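Local structure of ADP-ribosylglycohydrolase (Thermus thermophilus, 2YZV) at residues Leu16-Gly21 with Arg133-Val138; Leu137-Glu142 with Glu177-Ala182. The protein belongs to the ADP-ribosylglycohydrolase family, as an all-helical, single-chain protein whose model holds two magnesium ions. One frame throughout, in Å; residues are numbered along the deposited sequence.

Contact 1: residues Leu16-Gly21 with Arg133-Val138; sequences LGLAVG and RLAPLV
L18 reaches across from helix 4-26 with one methyl, CD1, and that single atom makes all the close approaches between the two segments. It meets the methyl of A135, with L18 CD1 and A135 CB 4.1 Å apart, and it lies at the limit of contact with the pyrrolidine of P136, where L18 CD1 and P136 CD are 4.5 Å apart. The backbone of R133 bounds the same methyl, its CA 4.4 Å from L18 CD1. These are loose van der Waals distances, and the interface is small, burying 98 Å² in all. With CG anti to the backbone N (chi1 -174°) and chi2 at 170°, the L18 side chain is extended, which carries CD1 out to R133, A135 and P136. The backbones approach most closely at L18 and A135, with L18 CA and A135 CA 7.7 Å apart. In the all-helical fold of the ADP-ribosylglycohydrolase family, the contact thus joins the N-terminal helix 4-26 to the R133-P136 part of the chain, which runs into the short helix 135-141. T59 and A62 of helix 57-72 also touch L18, while P136 rests on A66 of the same helix and on L293 of helix 283-298. A bound magnesium ion is about 9 Å from the L18 side chain, beyond direct contact. The guanidinium of R133, whose CB points away from L18, is hydrogen-bonded to Q61, A154 and T158, and the backbone N of A135 donates to the side-chain oxygen of Q261.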
ATOM      1  N   LEU A  16       9.037   3.447   2.727  1.00  9.90           N
ATOM      2  CA  LEU A  16       9.086   3.527   4.183  1.00  9.21           C
ATOM      3  C   LEU A  16       7.736   3.950   4.757  1.00  8.75           C
ATOM      4  O   LEU A  16       7.334   3.485   5.823  1.00  9.25           O
ATOM      5  CB  LEU A  16      10.176   4.506   4.634  1.00 11.12           C
ATOM      6  CG  LEU A  16      11.625   4.004   4.707  1.00 16.33           C
ATOM      7  CD1 LEU A  16      11.750   3.012   5.844  1.00 17.88           C
ATOM      8  CD2 LEU A  16      12.048   3.369   3.393  1.00 15.10           C
ATOM      9  N   GLY A  17       7.030   4.823   4.042  1.00  8.54           N
ATOM     10  CA  GLY A  17       5.727   5.272   4.505  1.00  9.08           C
ATOM     11  C   GLY A  17       4.757   4.109   4.624  1.00  8.91           C
ATOM     12  O   GLY A  17       3.904   4.082   5.515  1.00  8.40           O
ATOM     13  N   LEU A  18       4.882   3.150   3.713  1.00  8.71           N
ATOM     14  CA  LEU A  18       4.029   1.963   3.724  1.00  8.11           C
ATOM     15  C   LEU A  18       4.205   1.237   5.060  1.00  7.43           C
ATOM     16  O   LEU A  18       3.226   0.941   5.748  1.00  7.76           O
ATOM     17  CB  LEU A  18       4.425   1.040   2.565  1.00  8.29           C
ATOM     18  CG  LEU A  18       3.620  -0.223   2.248  1.00  8.17           C
ATOM     19  CD1 LEU A  18       4.095  -0.772   0.914  1.00  8.16           C
ATOM     20  CD2 LEU A  18       3.779  -1.273   3.341  1.00  7.94           C
ATOM     21  N   ALA A  19       5.455   0.964   5.423  1.00  8.04           N
ATOM     22  CA  ALA A  19       5.767   0.260   6.664  1.00  8.43           C
ATOM     23  C   ALA A  19       5.412   1.066   7.910  1.00  7.82           C
ATOM     24  O   ALA A  19       4.958   0.510   8.910  1.00  8.77           O
ATOM     25  CB  ALA A  19       7.246  -0.118   6.689  1.00  8.68           C
ATOM     26  N   VAL A  20       5.640   2.372   7.858  1.00  8.74           N
ATOM     27  CA  VAL A  20       5.309   3.239   8.980  1.00  8.53           C
ATOM     28  C   VAL A  20       3.802   3.174   9.234  1.00  7.67           C
ATOM     29  O   VAL A  20       3.362   3.042  10.374  1.00  8.03           O
ATOM     30  CB  VAL A  20       5.739   4.699   8.692  1.00  8.97           C
ATOM     31  CG1 VAL A  20       5.090   5.651   9.682  1.00  9.96           C
ATOM     32  CG2 VAL A  20       7.260   4.813   8.781  1.00 11.37           C
ATOM     33  N   GLY A  21       3.018   3.254   8.161  1.00  8.96           N
ATOM     34  CA  GLY A  21       1.571   3.194   8.295  1.00  8.16           C
ATOM     35  C   GLY A  21       1.080   1.854   8.810  1.00  9.87           C
ATOM     36  O   GLY A  21       0.148   1.792   9.603  1.00 10.24           O
ATOM     37  N   ARG A 133       0.654  -3.735  -0.623  1.00 16.00           N
ATOM     38  CA  ARG A 133       2.008  -4.093  -1.040  1.00 16.38           C
ATOM     39  C   ARG A 133       2.460  -3.477  -2.363  1.00 16.68           C
ATOM     40  O   ARG A 133       3.549  -3.789  -2.846  1.00 16.48           O
ATOM     41  CB  ARG A 133       2.093  -5.620  -1.167  1.00 15.32           C
ATOM     42  CG  ARG A 133       1.233  -6.155  -2.324  1.00 15.72           C
ATOM     43  CD  ARG A 133       1.078  -7.677  -2.338  1.00 15.19           C
ATOM     44  NE  ARG A 133       0.274  -8.087  -3.491  1.00 14.03           N
ATOM     45  CZ  ARG A 133      -0.695  -8.997  -3.454  1.00 13.42           C
ATOM     46  NH1 ARG A 133      -0.996  -9.614  -2.317  1.00 15.20           N
ATOM     47  NH2 ARG A 133      -1.379  -9.277  -4.554  1.00 13.64           N
ATOM     48  N   LEU A 134       1.640  -2.597  -2.928  1.00 16.58           N
ATOM     49  CA  LEU A 134       1.904  -1.981  -4.231  1.00 15.45           C
ATOM     50  C   LEU A 134       3.173  -1.161  -4.514  1.00 15.97           C
ATOM     51  O   LEU A 134       3.834  -1.387  -5.528  1.00 16.10           O
ATOM     52  CB  LEU A 134       0.703  -1.122  -4.632  1.00 18.76           C
ATOM     53  CG  LEU A 134      -0.077  -1.434  -5.915  1.00 22.83           C
ATOM     54  CD1 LEU A 134      -0.582  -0.121  -6.489  1.00 16.56           C
ATOM     55  CD2 LEU A 134       0.790  -2.147  -6.939  1.00 20.25           C
ATOM     56  N   ALA A 135       3.500  -0.209  -3.642  1.00 13.13           N
ATOM     57  CA  ALA A 135       4.655   0.675  -3.837  1.00 12.15           C
ATOM     58  C   ALA A 135       5.890   0.109  -4.549  1.00 12.31           C
ATOM     59  O   ALA A 135       6.381   0.713  -5.506  1.00 12.60           O
ATOM     60  CB  ALA A 135       5.069   1.290  -2.501  1.00 12.04           C
ATOM     61  N   PRO A 136       6.415  -1.040  -4.099  1.00 10.63           N
ATOM     62  CA  PRO A 136       7.600  -1.598  -4.766  1.00 10.84           C
ATOM     63  C   PRO A 136       7.471  -1.713  -6.290  1.00 11.46           C
ATOM     64  O   PRO A 136       8.424  -1.432  -7.026  1.00 11.53           O
ATOM     65  CB  PRO A 136       7.761  -2.959  -4.095  1.00 13.54           C
ATOM     66  CG  PRO A 136       7.261  -2.699  -2.707  1.00 15.18           C
ATOM     67  CD  PRO A 136       6.006  -1.888  -2.964  1.00 10.59           C
ATOM     68  N   LEU A 137       6.298  -2.121  -6.762  1.00 10.16           N
ATOM     69  CA  LEU A 137       6.079  -2.266  -8.196  1.00 10.17           C
ATOM     70  C   LEU A 137       6.202  -0.936  -8.921  1.00 10.27           C
ATOM     71  O   LEU A 137       6.851  -0.850  -9.968  1.00 11.97           O
ATOM     72  CB  LEU A 137       4.698  -2.862  -8.478  1.00 10.44           C
ATOM     73  CG  LEU A 137       4.299  -2.945  -9.955  1.00 11.96           C
ATOM     74  CD1 LEU A 137       5.284  -3.818 -10.716  1.00 12.99           C
ATOM     75  CD2 LEU A 137       2.895  -3.517 -10.063  1.00 13.83           C
ATOM     76  N   VAL A 138       5.574   0.102  -8.375  1.00  9.29           N
ATOM     77  CA  VAL A 138       5.625   1.416  -9.011  1.00 10.43           C
ATOM     78  C   VAL A 138       7.028   2.019  -8.951  1.00 12.08           C
ATOM     79  O   VAL A 138       7.456   2.705  -9.884  1.00 13.09           O
ATOM     80  CB  VAL A 138       4.604   2.386  -8.365  1.00 10.09           C
ATOM     81  CG1 VAL A 138       4.700   3.762  -9.014  1.00 13.04           C
ATOM     82  CG2 VAL A 138       3.191   1.832  -8.528  1.00 11.78           C
TER

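Contact 2: residues Leu137-Glu142 with Glu177-Ala182; sequences LVLAYE and EALRGA
Apolar packing between helices 135-141 and 162-179 converges on one methyl of L179. V138 CG1 lies 3.7 Å from L179 CD1, the two side chains meeting at a slant; a chi1 of 178° sets CG1 anti to the backbone N of V138 and turns it to the L179 methyl. L139 comes in at about a right angle, and although its CB points away, its CD1 bends back to 4.2 Å from L179 CD1. R10 and R11 of helix 4-26 and A265 of helix 252-267 also touch L179.

The polar part is a salt bridge between the residues just beyond the helices. R180 NE donates to E142 OE2 at 2.9 Å, with an N-H...O angle of 163°. The oxygen lies nearly in the guanidinium plane and accepts through its anti lone pair, while the carboxylate is turned 63° from that plane, so the groups join through a single bond. R11 NH2 forms a salt bridge with E142 OE1, and R180 NH2 is hydrogen-bonded to N143 OD1. G181, at positive phi, ends helix 162-179 in a Schellman motif.

Held between two arginines, the buried E142 carboxylate is probably stabilised as an anion, and it links helix 4-26 to the ends of both other helices.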
ATOM      1  N   LEU A 137       6.298  -2.121  -6.762  1.00 10.16           N
ATOM      2  CA  LEU A 137       6.079  -2.266  -8.196  1.00 10.17           C
ATOM      3  C   LEU A 137       6.202  -0.936  -8.921  1.00 10.27           C
ATOM      4  O   LEU A 137       6.851  -0.850  -9.968  1.00 11.97           O
ATOM      5  CB  LEU A 137       4.698  -2.862  -8.478  1.00 10.44           C
ATOM      6  CG  LEU A 137       4.299  -2.945  -9.955  1.00 11.96           C
ATOM      7  CD1 LEU A 137       5.284  -3.818 -10.716  1.00 12.99           C
ATOM      8  CD2 LEU A 137       2.895  -3.517 -10.063  1.00 13.83           C
ATOM      9  N   VAL A 138       5.574   0.102  -8.375  1.00  9.29           N
ATOM     10  CA  VAL A 138       5.625   1.416  -9.011  1.00 10.43           C
ATOM     11  C   VAL A 138       7.028   2.019  -8.951  1.00 12.08           C
ATOM     12  O   VAL A 138       7.456   2.705  -9.884  1.00 13.09           O
ATOM     13  CB  VAL A 138       4.604   2.386  -8.365  1.00 10.09           C
ATOM     14  CG1 VAL A 138       4.700   3.762  -9.014  1.00 13.04           C
ATOM     15  CG2 VAL A 138       3.191   1.832  -8.528  1.00 11.78           C
ATOM     16  N   LEU A 139       7.752   1.763  -7.865  1.00 11.81           N
ATOM     17  CA  LEU A 139       9.105   2.301  -7.745  1.00 11.92           C
ATOM     18  C   LEU A 139      10.013   1.797  -8.862  1.00 13.94           C
ATOM     19  O   LEU A 139      10.807   2.560  -9.414  1.00 14.59           O
ATOM     20  CB  LEU A 139       9.717   1.930  -6.392  1.00 11.56           C
ATOM     21  CG  LEU A 139       9.679   3.001  -5.297  1.00 15.23           C
ATOM     22  CD1 LEU A 139       8.251   3.420  -4.998  1.00 15.06           C
ATOM     23  CD2 LEU A 139      10.342   2.449  -4.050  1.00 14.82           C
ATOM     24  N   ALA A 140       9.892   0.517  -9.193  1.00 13.29           N
ATOM     25  CA  ALA A 140      10.734  -0.079 -10.228  1.00 14.75           C
ATOM     26  C   ALA A 140      10.186   0.033 -11.647  1.00 14.40           C
ATOM     27  O   ALA A 140      10.955   0.148 -12.601  1.00 15.99           O
ATOM     28  CB  ALA A 140      11.004  -1.543  -9.895  1.00 16.32           C
ATOM     29  N   TYR A 141       8.867   0.011 -11.797  1.00 13.33           N
ATOM     30  CA  TYR A 141       8.268   0.080 -13.129  1.00 13.13           C
ATOM     31  C   TYR A 141       7.486   1.361 -13.402  1.00 12.89           C
ATOM     32  O   TYR A 141       6.587   1.391 -14.240  1.00 14.03           O
ATOM     33  CB  TYR A 141       7.380  -1.151 -13.344  1.00 14.57           C
ATOM     34  CG  TYR A 141       8.179  -2.415 -13.553  1.00 16.38           C
ATOM     35  CD1 TYR A 141       8.629  -2.773 -14.824  1.00 17.47           C
ATOM     36  CD2 TYR A 141       8.529  -3.228 -12.477  1.00 16.10           C
ATOM     37  CE1 TYR A 141       9.407  -3.903 -15.020  1.00 19.64           C
ATOM     38  CE2 TYR A 141       9.312  -4.367 -12.662  1.00 19.40           C
ATOM     39  CZ  TYR A 141       9.747  -4.696 -13.938  1.00 19.99           C
ATOM     40  OH  TYR A 141      10.530  -5.810 -14.137  1.00 23.12           O
ATOM     41  N   GLU A 142       7.863   2.424 -12.702  1.00 12.79           N
ATOM     42  CA  GLU A 142       7.223   3.728 -12.838  1.00 14.21           C
ATOM     43  C   GLU A 142       7.025   4.171 -14.287  1.00 15.19           C
ATOM     44  O   GLU A 142       5.964   4.670 -14.658  1.00 13.79           O
ATOM     45  CB  GLU A 142       8.063   4.798 -12.137  1.00 15.02           C
ATOM     46  CG  GLU A 142       7.449   6.187 -12.180  1.00 16.25           C
ATOM     47  CD  GLU A 142       8.480   7.285 -12.009  1.00 18.75           C
ATOM     48  OE1 GLU A 142       9.450   7.073 -11.255  1.00 18.02           O
ATOM     49  OE2 GLU A 142       8.316   8.359 -12.626  1.00 20.18           O
ATOM     50  N   GLU A 177       1.964   9.234 -10.403  1.00 10.40           N
ATOM     51  CA  GLU A 177       1.796  10.682 -10.492  1.00 10.05           C
ATOM     52  C   GLU A 177       2.412  11.403  -9.304  1.00 11.01           C
ATOM     53  O   GLU A 177       3.051  12.448  -9.463  1.00 11.40           O
ATOM     54  CB  GLU A 177       0.312  11.034 -10.616  1.00 11.94           C
ATOM     55  CG  GLU A 177      -0.305  10.548 -11.913  1.00 15.18           C
ATOM     56  CD  GLU A 177       0.400  11.112 -13.130  1.00 17.20           C
ATOM     57  OE1 GLU A 177       0.327  12.340 -13.342  1.00 18.36           O
ATOM     58  OE2 GLU A 177       1.031  10.327 -13.865  1.00 18.15           O
ATOM     59  N   ALA A 178       2.222  10.856  -8.108  1.00  9.77           N
ATOM     60  CA  ALA A 178       2.785  11.477  -6.921  1.00 10.77           C
ATOM     61  C   ALA A 178       4.311  11.496  -6.992  1.00 11.00           C
ATOM     62  O   ALA A 178       4.940  12.500  -6.656  1.00 11.37           O
ATOM     63  CB  ALA A 178       2.317  10.737  -5.663  1.00 10.37           C
ATOM     64  N   LEU A 179       4.907  10.390  -7.433  1.00 11.14           N
ATOM     65  CA  LEU A 179       6.363  10.302  -7.538  1.00 11.04           C
ATOM     66  C   LEU A 179       6.911  11.310  -8.540  1.00 12.24           C
ATOM     67  O   LEU A 179       8.064  11.735  -8.441  1.00 13.46           O
ATOM     68  CB  LEU A 179       6.784   8.894  -7.957  1.00 11.85           C
ATOM     69  CG  LEU A 179       6.596   7.789  -6.914  1.00 10.26           C
ATOM     70  CD1 LEU A 179       6.871   6.435  -7.555  1.00 11.68           C
ATOM     71  CD2 LEU A 179       7.523   8.029  -5.724  1.00 11.46           C
ATOM     72  N   ARG A 180       6.075  11.686  -9.498  1.00 12.33           N
ATOM     73  CA  ARG A 180       6.476  12.635 -10.526  1.00 13.36           C
ATOM     74  C   ARG A 180       6.214  14.082 -10.141  1.00 14.63           C
ATOM     75  O   ARG A 180       6.430  14.995 -10.939  1.00 16.43           O
ATOM     76  CB  ARG A 180       5.784  12.287 -11.841  1.00 12.12           C
ATOM     77  CG  ARG A 180       6.323  10.997 -12.435  1.00 14.22           C
ATOM     78  CD  ARG A 180       5.601  10.588 -13.698  1.00 13.99           C
ATOM     79  NE  ARG A 180       6.281   9.469 -14.339  1.00 15.74           N
ATOM     80  CZ  ARG A 180       5.882   8.898 -15.470  1.00 14.90           C
ATOM     81  NH1 ARG A 180       4.797   9.342 -16.090  1.00 16.79           N
ATOM     82  NH2 ARG A 180       6.576   7.890 -15.986  1.00 18.12           N
ATOM     83  N   GLY A 181       5.751  14.288  -8.912  1.00 13.62           N
ATOM     84  CA  GLY A 181       5.506  15.633  -8.434  1.00 13.64           C
ATOM     85  C   GLY A 181       4.135  16.230  -8.665  1.00 13.54           C
ATOM     86  O   GLY A 181       3.951  17.433  -8.473  1.00 14.46           O
ATOM     87  N   ALA A 182       3.167  15.415  -9.067  1.00 13.55           N
ATOM     88  CA  ALA A 182       1.821  15.925  -9.300  1.00 13.46           C
ATOM     89  C   ALA A 182       1.256  16.509  -8.005  1.00 13.69           C
ATOM     90  O   ALA A 182       1.477  15.971  -6.919  1.00 15.03           O
ATOM     91  CB  ALA A 182       0.914  14.809  -9.814  1.00 14.89           C
TER

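In the fold
Helix 135-141 takes part in both contacts, whose centres lie 12 Å apart: contact 1 uses its N-terminal part, contact 2 its C-terminal part, with L137 and V138 common to the two segments. Contact 1 is core packing, its centre about 5 Å from the centre of the chain, and purely apolar across its segments. The centre of contact 2 is about 13 Å from the centre of the chain; this contact covers more than twice the area, and combines an apolar layer with a salt bridge reaching the exposed R180. Helix 4-26 runs past both, contributing L18 to contact 1 and, further toward its N terminus, R11 beside contact 2. A charge pair crosses between the segments in contact 2 alone; in contact 1 the R133 guanidinium is bonded elsewhere.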